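Local coordinates for MHP1 (Microbacterium liquefaciens, PDB 2JLN), which carries 5-aryl-substituted hydantoins, preferring the L isomers of indolylmethyl and benzyl hydantoin, into the cell in a sodium-dependent manner as a nucleobase-cation symporter, at residues F90-F98 against L373-Y381; N318-L326 against F336-A344. All coordinates share one frame; numbering follows the deposited sequence.

Overall arrangement
Both contacts are largely buried, bury nearly equal areas and form without a hydrogen bond between their segments, yet they join different elements of the all-helical transporter. Interaction 1 sets a short helix and the turn after it against helix 371-384, which is far away in sequence; interaction 2 packs helix 314-329 against helix 336-349, its close successor, and lies along the chain inside the loop closed by interaction 1. A methionine sulfur and an engaged carboxylate mark the first; a close Ala323-Gly339 approach, a serine knob and an oblique aromatic pair mark the second. The two meet through a probable hydrogen bond of 2.6 Å between Thr91 OG1 and Thr325 OG1.

Interaction 1 of 2, residues F90-F98 against L373-Y381; sequences FTVAARMPF and LAGIMISDY
Leu373 divides its two methyls between Phe90 and Phe98, beginning a contact that packs transmembrane helix 10 of this LeuT-like transporter fold against a short helix and the type I beta turn from Ala93 to Met96. Its CD2 lies at the edge of the Phe90 ring, in the ring plane, 3.8 Å from Phe90 CZ. The other branch, CD1, comes within 3.6 Å of Phe98 CE1, the two side chains running nearly perpendicular. One turn on, Ile376 points toward the loop and wedges CG2 between Pro97 and Phe98, 3.7 Å from Pro97 CB, while its CD1 reaches Phe98 CZ and CE2, the two side chains crossing at about a right angle. Helix 409-423 closes in beyond Phe98 with Ala411 and Leu412. Cut back to an alanine, Phe98 would probably deprive Leu373 CD1 of its aromatic neighbour across this contact and leave Ile376 CG2 with Pro97 alone of the two residues it wedges between. Met377 buries the most surface of any residue in the contact. Its chain, extended through chi2, carries SD to Phe90 in an oblique Met-aromatic contact, and the bend at chi3 (85°) then turns the terminal CE to the backbone of Ala94, with CE to Ala94 CA at 3.6 Å. The methyls of Ala93 and Ala94 complete the apolar setting of that end. Asp380 brings in the polar chemistry. With CG anti to its own nitrogen (chi1 -166°), the carboxylate is directed at the proline end of the loop. OD2 is paired in a salt bridge with Arg385 and OD1 is hydrogen-bonded to His441, so the loop packs against a carboxylate whose oxygens are both already engaged. Asp380 OD2 has Met96 CG for a neighbour at 3.6 Å, and Asp380 OD1 lies 3.2 Å from Pro97 CA.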
loop_
_atom_site.group_PDB
_atom_site.type_symbol
_atom_site.label_atom_id
_atom_site.label_comp_id
_atom_site.label_asym_id
_atom_site.label_seq_id
_atom_site.Cartn_x
_atom_site.Cartn_y
_atom_site.Cartn_z
ATOM N N PHE A 90 4.350 -6.570 -9.552
ATOM C CA PHE A 90 5.141 -5.336 -9.461
ATOM C C PHE A 90 6.617 -5.584 -9.859
ATOM O O PHE A 90 7.157 -4.949 -10.778
ATOM C CB PHE A 90 5.071 -4.766 -8.040
ATOM C CG PHE A 90 6.009 -3.616 -7.801
ATOM C CD1 PHE A 90 7.187 -3.794 -7.081
ATOM C CD2 PHE A 90 5.727 -2.359 -8.302
ATOM C CE1 PHE A 90 8.054 -2.756 -6.863
ATOM C CE2 PHE A 90 6.590 -1.310 -8.084
ATOM C CZ PHE A 90 7.752 -1.519 -7.359
ATOM N N THR A 91 7.261 -6.532 -9.180
ATOM C CA THR A 91 8.675 -6.786 -9.402
ATOM C C THR A 91 8.982 -7.107 -10.860
ATOM O O THR A 91 9.975 -6.624 -11.412
ATOM C CB THR A 91 9.175 -7.925 -8.519
ATOM O OG1 THR A 91 8.855 -7.644 -7.150
ATOM C CG2 THR A 91 10.668 -8.063 -8.645
ATOM N N VAL A 92 8.129 -7.930 -11.477
ATOM C CA VAL A 92 8.238 -8.256 -12.912
ATOM C C VAL A 92 8.015 -7.062 -13.864
ATOM O O VAL A 92 8.767 -6.887 -14.831
ATOM C CB VAL A 92 7.276 -9.395 -13.307
ATOM C CG1 VAL A 92 6.993 -9.361 -14.808
ATOM C CG2 VAL A 92 7.856 -10.722 -12.902
ATOM N N ALA A 93 6.980 -6.259 -13.589
ATOM C CA ALA A 93 6.642 -5.094 -14.420
ATOM C C ALA A 93 7.731 -4.009 -14.453
ATOM O O ALA A 93 7.821 -3.256 -15.425
ATOM C CB ALA A 93 5.307 -4.504 -14.007
ATOM N N ALA A 94 8.557 -3.924 -13.404
ATOM C CA ALA A 94 9.617 -2.913 -13.357
ATOM C C ALA A 94 10.726 -3.207 -14.373
ATOM O O ALA A 94 11.473 -2.313 -14.777
ATOM C CB ALA A 94 10.173 -2.778 -11.972
ATOM N N ARG A 95 10.802 -4.460 -14.808
ATOM C CA ARG A 95 11.808 -4.887 -15.758
ATOM C C ARG A 95 11.728 -4.067 -17.013
ATOM O O ARG A 95 12.697 -3.919 -17.729
ATOM C CB ARG A 95 11.617 -6.354 -16.081
ATOM C CG ARG A 95 12.059 -7.238 -14.956
ATOM C CD ARG A 95 11.698 -8.676 -15.171
ATOM N NE ARG A 95 11.923 -9.437 -13.955
ATOM C CZ ARG A 95 11.633 -10.719 -13.816
ATOM N NH1 ARG A 95 11.109 -11.386 -14.831
ATOM N NH2 ARG A 95 11.876 -11.340 -12.673
ATOM N N MET A 96 10.562 -3.507 -17.258
ATOM C CA MET A 96 10.304 -2.774 -18.478
ATOM C C MET A 96 11.179 -1.507 -18.626
ATOM O O MET A 96 12.053 -1.466 -19.481
ATOM C CB MET A 96 8.803 -2.462 -18.555
ATOM C CG MET A 96 8.162 -2.686 -19.914
ATOM S SD MET A 96 6.593 -3.607 -19.878
ATOM C CE MET A 96 5.767 -3.036 -18.374
ATOM N N PRO A 97 10.954 -0.464 -17.805
ATOM C CA PRO A 97 11.761 0.746 -18.012
ATOM C C PRO A 97 13.196 0.609 -17.490
ATOM O O PRO A 97 14.137 0.942 -18.206
ATOM C CB PRO A 97 11.003 1.805 -17.206
ATOM C CG PRO A 97 10.369 1.028 -16.116
ATOM C CD PRO A 97 9.886 -0.223 -16.823
ATOM N N PHE A 98 13.374 0.149 -16.258
ATOM C CA PHE A 98 14.717 -0.157 -15.762
ATOM C C PHE A 98 15.076 -1.494 -16.394
ATOM O O PHE A 98 14.253 -2.048 -17.124
ATOM C CB PHE A 98 14.712 -0.206 -14.240
ATOM C CG PHE A 98 14.026 0.973 -13.623
ATOM C CD1 PHE A 98 12.740 0.867 -13.136
ATOM C CD2 PHE A 98 14.643 2.200 -13.587
ATOM C CE1 PHE A 98 12.104 1.953 -12.588
ATOM C CE2 PHE A 98 13.999 3.298 -13.046
ATOM C CZ PHE A 98 12.733 3.176 -12.550
ATOM N N LEU A 373 9.949 6.642 -9.121
ATOM C CA LEU A 373 9.640 5.261 -9.478
ATOM C C LEU A 373 8.232 5.147 -10.054
ATOM O O LEU A 373 8.029 4.455 -11.045
ATOM C CB LEU A 373 9.796 4.313 -8.290
ATOM C CG LEU A 373 9.404 2.872 -8.617
ATOM C CD1 LEU A 373 10.519 2.197 -9.414
ATOM C CD2 LEU A 373 9.077 2.093 -7.352
ATOM N N ALA A 374 7.267 5.826 -9.441
ATOM C CA ALA A 374 5.889 5.799 -9.928
ATOM C C ALA A 374 5.767 6.577 -11.228
ATOM O O ALA A 374 4.913 6.274 -12.070
ATOM C CB ALA A 374 4.954 6.369 -8.897
ATOM N N GLY A 375 6.645 7.570 -11.387
ATOM C CA GLY A 375 6.587 8.491 -12.507
ATOM C C GLY A 375 7.138 7.872 -13.765
ATOM O O GLY A 375 6.630 8.069 -14.849
ATOM N N ILE A 376 8.195 7.104 -13.605
ATOM C CA ILE A 376 8.850 6.451 -14.720
ATOM C C ILE A 376 8.053 5.240 -15.210
ATOM O O ILE A 376 8.128 4.873 -16.380
ATOM C CB ILE A 376 10.274 6.033 -14.317
ATOM C CG1 ILE A 376 11.193 7.243 -14.380
ATOM C CG2 ILE A 376 10.802 4.927 -15.210
ATOM C CD1 ILE A 376 12.561 6.963 -13.860
ATOM N N MET A 377 7.296 4.614 -14.314
ATOM C CA MET A 377 6.554 3.417 -14.683
ATOM C C MET A 377 5.267 3.827 -15.371
ATOM O O MET A 377 4.853 3.173 -16.327
ATOM C CB MET A 377 6.267 2.514 -13.489
ATOM C CG MET A 377 7.477 1.759 -12.993
ATOM S SD MET A 377 7.138 0.517 -11.709
ATOM C CE MET A 377 6.679 -0.864 -12.746
ATOM N N ILE A 378 4.636 4.911 -14.912
ATOM C CA ILE A 378 3.412 5.346 -15.574
ATOM C C ILE A 378 3.764 5.785 -16.998
ATOM O O ILE A 378 2.988 5.554 -17.937
ATOM C CB ILE A 378 2.678 6.476 -14.821
ATOM C CG1 ILE A 378 1.986 5.929 -13.586
ATOM C CG2 ILE A 378 1.632 7.151 -15.712
ATOM C CD1 ILE A 378 1.637 7.017 -12.590
ATOM N N SER A 379 4.949 6.376 -17.157
ATOM C CA SER A 379 5.340 6.965 -18.436
ATOM C C SER A 379 5.803 5.919 -19.455
ATOM O O SER A 379 5.392 5.954 -20.614
ATOM C CB SER A 379 6.425 8.022 -18.234
ATOM O OG SER A 379 6.612 8.793 -19.406
ATOM N N ASP A 380 6.664 5.003 -19.023
ATOM C CA ASP A 380 7.083 3.900 -19.865
ATOM C C ASP A 380 5.850 3.184 -20.447
ATOM O O ASP A 380 5.716 3.065 -21.658
ATOM C CB ASP A 380 7.970 2.952 -19.049
ATOM C CG ASP A 380 8.753 1.930 -19.915
ATOM O OD1 ASP A 380 9.947 2.187 -20.209
ATOM O OD2 ASP A 380 8.187 0.855 -20.262
ATOM N N TYR A 381 4.932 2.729 -19.598
ATOM C CA TYR A 381 3.753 2.005 -20.081
ATOM C C TYR A 381 2.713 2.843 -20.858
ATOM O O TYR A 381 2.316 2.427 -21.934
ATOM C CB TYR A 381 3.104 1.199 -18.952
ATOM C CG TYR A 381 1.814 0.495 -19.295
ATOM C CD1 TYR A 381 1.823 -0.744 -19.906
ATOM C CD2 TYR A 381 0.592 1.050 -18.978
ATOM C CE1 TYR A 381 0.650 -1.408 -20.228
ATOM C CE2 TYR A 381 -0.595 0.400 -19.286
ATOM C CZ TYR A 381 -0.564 -0.839 -19.922
ATOM O OH TYR A 381 -1.739 -1.508 -20.243
#

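Interaction 2 of 2, residues N318-L326 against F336-A344; sequences NLLSPAYTL and FKTGVIVSA
Ser343 fits as a knob into a hole formed by Leu319, Pro322, Ala323 and Leu326. Its chi1 of -73° sets OG beside its own backbone nitrogen, where the hydroxyl donates to Gly339 O at 3.0 Å from Ser343 OG. That carbonyl also accepts the amide of Ser343 from the opposite face of its plane, so two donors of one residue grip it. The hydroxyl is thereby satisfied within its own helix and meets its neighbours across the contact as a small packing group. Beside the knob the backbones come close, with Ala323 CA 4.4 Å from Gly339 CA, and Ala323 CB packs against Val340 CG2. Larger side chains fill the flanks. Leu319 splits its branches, CD2 meeting Val340 CG1 and CD1 lying 3.7 Å from Ala344 N. Leu326 CD1 rests on Val342 CG1 at 3.8 Å. Phe336, with CG anti to its nitrogen, swings its ring across to Tyr324. The planes are inclined at 36°, and Phe336 CD1 stands over one face of the tyrosine, offset toward its rim. Leu320 CD2 comes in at the edge of the phenylalanine, 4.0 Å from Phe336 CZ, while Val340 CG2 covers part of one face. Helix 318-326, kinked where the nitrogens of Ser321 and Pro322 lack a bond to the preceding turn, crosses helix 336-344 at 119°. Transmembrane helix 8 carries the sodium ligands Ala309, Ser312 and Thr313 and Asn318, which is assigned to the substrate site. Leu115 and Phe118 of helix 104-137 and Val154 and Thr157 of helix 142-157 pack around the crossing, consistent with the hash motif of the LeuT-like fold, built from transmembrane helices 3, 4, 8 and 9.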
loop_
_atom_site.group_PDB
_atom_site.type_symbol
_atom_site.label_atom_id
_atom_site.label_comp_id
_atom_site.label_asym_id
_atom_site.label_seq_id
_atom_site.Cartn_x
_atom_site.Cartn_y
_atom_site.Cartn_z
ATOM N N ASN A 318 2.024 -5.107 3.423
ATOM C CA ASN A 318 3.440 -5.193 3.772
ATOM C C ASN A 318 4.139 -6.518 3.468
ATOM O O ASN A 318 5.356 -6.557 3.336
ATOM C CB ASN A 318 3.632 -4.856 5.257
ATOM C CG ASN A 318 3.303 -3.405 5.585
ATOM O OD1 ASN A 318 3.532 -2.505 4.783
ATOM N ND2 ASN A 318 2.767 -3.177 6.775
ATOM N N LEU A 319 3.397 -7.616 3.379
ATOM C CA LEU A 319 4.042 -8.935 3.246
ATOM C C LEU A 319 3.952 -9.545 1.852
ATOM O O LEU A 319 4.901 -10.164 1.400
ATOM C CB LEU A 319 3.485 -9.925 4.267
ATOM C CG LEU A 319 4.351 -11.156 4.463
ATOM C CD1 LEU A 319 5.684 -10.757 5.074
ATOM C CD2 LEU A 319 3.613 -12.077 5.374
ATOM N N LEU A 320 2.806 -9.375 1.193
ATOM C CA LEU A 320 2.618 -9.766 -0.203
ATOM C C LEU A 320 3.767 -9.343 -1.106
ATOM O O LEU A 320 4.272 -10.161 -1.866
ATOM C CB LEU A 320 1.342 -9.159 -0.786
ATOM C CG LEU A 320 0.038 -9.919 -0.630
ATOM C CD1 LEU A 320 -1.043 -9.229 -1.431
ATOM C CD2 LEU A 320 0.244 -11.352 -1.101
ATOM N N SER A 321 4.175 -8.077 -1.047
ATOM C CA SER A 321 5.131 -7.595 -2.035
ATOM C C SER A 321 6.578 -8.019 -1.851
ATOM O O SER A 321 7.306 -8.114 -2.828
ATOM C CB SER A 321 5.042 -6.091 -2.217
ATOM O OG SER A 321 3.727 -5.738 -2.615
ATOM N N PRO A 322 7.032 -8.248 -0.619
ATOM C CA PRO A 322 8.376 -8.829 -0.697
ATOM C C PRO A 322 8.353 -10.326 -1.096
ATOM O O PRO A 322 9.283 -10.807 -1.771
ATOM C CB PRO A 322 8.936 -8.607 0.722
ATOM C CG PRO A 322 7.745 -8.333 1.561
ATOM C CD PRO A 322 6.828 -7.564 0.662
ATOM N N ALA A 323 7.306 -11.046 -0.693
ATOM C CA ALA A 323 7.117 -12.414 -1.156
ATOM C C ALA A 323 7.290 -12.520 -2.687
ATOM O O ALA A 323 8.162 -13.236 -3.148
ATOM C CB ALA A 323 5.769 -12.977 -0.702
ATOM N N TYR A 324 6.494 -11.810 -3.476
ATOM C CA TYR A 324 6.635 -11.901 -4.928
ATOM C C TYR A 324 7.989 -11.434 -5.480
ATOM O O TYR A 324 8.377 -11.865 -6.587
ATOM C CB TYR A 324 5.550 -11.123 -5.653
ATOM C CG TYR A 324 4.203 -11.765 -5.644
ATOM C CD1 TYR A 324 3.144 -11.140 -5.023
ATOM C CD2 TYR A 324 3.972 -12.974 -6.275
ATOM C CE1 TYR A 324 1.892 -11.701 -5.007
ATOM C CE2 TYR A 324 2.712 -13.546 -6.278
ATOM C CZ TYR A 324 1.676 -12.896 -5.632
ATOM O OH TYR A 324 0.401 -13.397 -5.582
ATOM N N THR A 325 8.690 -10.549 -4.756
ATOM C CA THR A 325 10.031 -10.109 -5.174
ATOM C C THR A 325 11.047 -11.248 -5.054
ATOM O O THR A 325 11.901 -11.419 -5.920
ATOM C CB THR A 325 10.537 -8.861 -4.383
ATOM O OG1 THR A 325 9.696 -7.734 -4.656
ATOM C CG2 THR A 325 11.958 -8.495 -4.797
ATOM N N LEU A 326 10.946 -12.028 -3.982
ATOM C CA LEU A 326 11.806 -13.200 -3.802
ATOM C C LEU A 326 11.528 -14.317 -4.810
ATOM O O LEU A 326 12.433 -14.766 -5.537
ATOM C CB LEU A 326 11.722 -13.750 -2.363
ATOM C CG LEU A 326 12.380 -12.887 -1.261
ATOM C CD1 LEU A 326 12.280 -13.552 0.120
ATOM C CD2 LEU A 326 13.830 -12.554 -1.604
ATOM N N PHE A 336 6.286 -18.585 -4.064
ATOM C CA PHE A 336 5.466 -17.683 -3.271
ATOM C C PHE A 336 5.346 -18.074 -1.799
ATOM O O PHE A 336 5.688 -17.285 -0.933
ATOM C CB PHE A 336 4.070 -17.518 -3.840
ATOM C CG PHE A 336 3.181 -16.704 -2.965
ATOM C CD1 PHE A 336 3.320 -15.318 -2.927
ATOM C CD2 PHE A 336 2.240 -17.314 -2.149
ATOM C CE1 PHE A 336 2.517 -14.545 -2.101
ATOM C CE2 PHE A 336 1.423 -16.553 -1.322
ATOM C CZ PHE A 336 1.564 -15.160 -1.290
ATOM N N LYS A 337 4.844 -19.266 -1.502
ATOM C CA LYS A 337 4.727 -19.675 -0.103
ATOM C C LYS A 337 6.074 -19.601 0.650
ATOM O O LYS A 337 6.128 -19.248 1.834
ATOM C CB LYS A 337 4.071 -21.062 0.034
ATOM C CG LYS A 337 2.520 -21.076 -0.099
ATOM C CD LYS A 337 1.995 -22.470 -0.581
ATOM C CE LYS A 337 0.437 -22.598 -0.614
ATOM N NZ LYS A 337 -0.275 -23.166 0.635
ATOM N N THR A 338 7.170 -19.891 -0.022
ATOM C CA THR A 338 8.453 -19.854 0.667
ATOM C C THR A 338 9.030 -18.447 0.873
ATOM O O THR A 338 9.775 -18.223 1.841
ATOM C CB THR A 338 9.452 -20.766 -0.036
ATOM O OG1 THR A 338 9.358 -22.054 0.570
ATOM C CG2 THR A 338 10.883 -20.243 0.071
ATOM N N GLY A 339 8.671 -17.518 -0.028
ATOM C CA GLY A 339 9.125 -16.126 -0.013
ATOM C C GLY A 339 8.461 -15.350 1.108
ATOM O O GLY A 339 9.076 -14.493 1.733
ATOM N N VAL A 340 7.195 -15.680 1.351
ATOM C CA VAL A 340 6.438 -15.217 2.497
ATOM C C VAL A 340 7.081 -15.577 3.839
ATOM O O VAL A 340 7.159 -14.739 4.716
ATOM C CB VAL A 340 5.051 -15.808 2.477
ATOM C CG1 VAL A 340 4.426 -15.685 3.837
ATOM C CG2 VAL A 340 4.198 -15.126 1.422
ATOM N N ILE A 341 7.530 -16.816 4.012
ATOM C CA ILE A 341 8.266 -17.216 5.225
ATOM C C ILE A 341 9.610 -16.483 5.433
ATOM O O ILE A 341 9.950 -16.100 6.555
ATOM C CB ILE A 341 8.490 -18.772 5.281
ATOM C CG1 ILE A 341 7.315 -19.447 5.999
ATOM C CG2 ILE A 341 9.816 -19.129 5.977
ATOM C CD1 ILE A 341 6.773 -20.686 5.283
ATOM N N VAL A 342 10.380 -16.297 4.367
ATOM C CA VAL A 342 11.628 -15.549 4.490
ATOM C C VAL A 342 11.425 -14.035 4.709
ATOM O O VAL A 342 12.282 -13.382 5.293
ATOM C CB VAL A 342 12.566 -15.775 3.282
ATOM C CG1 VAL A 342 13.743 -14.834 3.352
ATOM C CG2 VAL A 342 13.050 -17.209 3.240
ATOM N N SER A 343 10.311 -13.472 4.246
ATOM C CA SER A 343 10.067 -12.033 4.400
ATOM C C SER A 343 9.603 -11.663 5.793
ATOM O O SER A 343 9.993 -10.643 6.331
ATOM C CB SER A 343 9.034 -11.550 3.397
ATOM O OG SER A 343 9.605 -11.518 2.122
ATOM N N ALA A 344 8.746 -12.493 6.362
ATOM C CA ALA A 344 8.254 -12.253 7.693
ATOM C C ALA A 344 9.367 -12.484 8.719
ATOM O O ALA A 344 9.322 -11.939 9.819
ATOM C CB ALA A 344 7.050 -13.138 7.973
#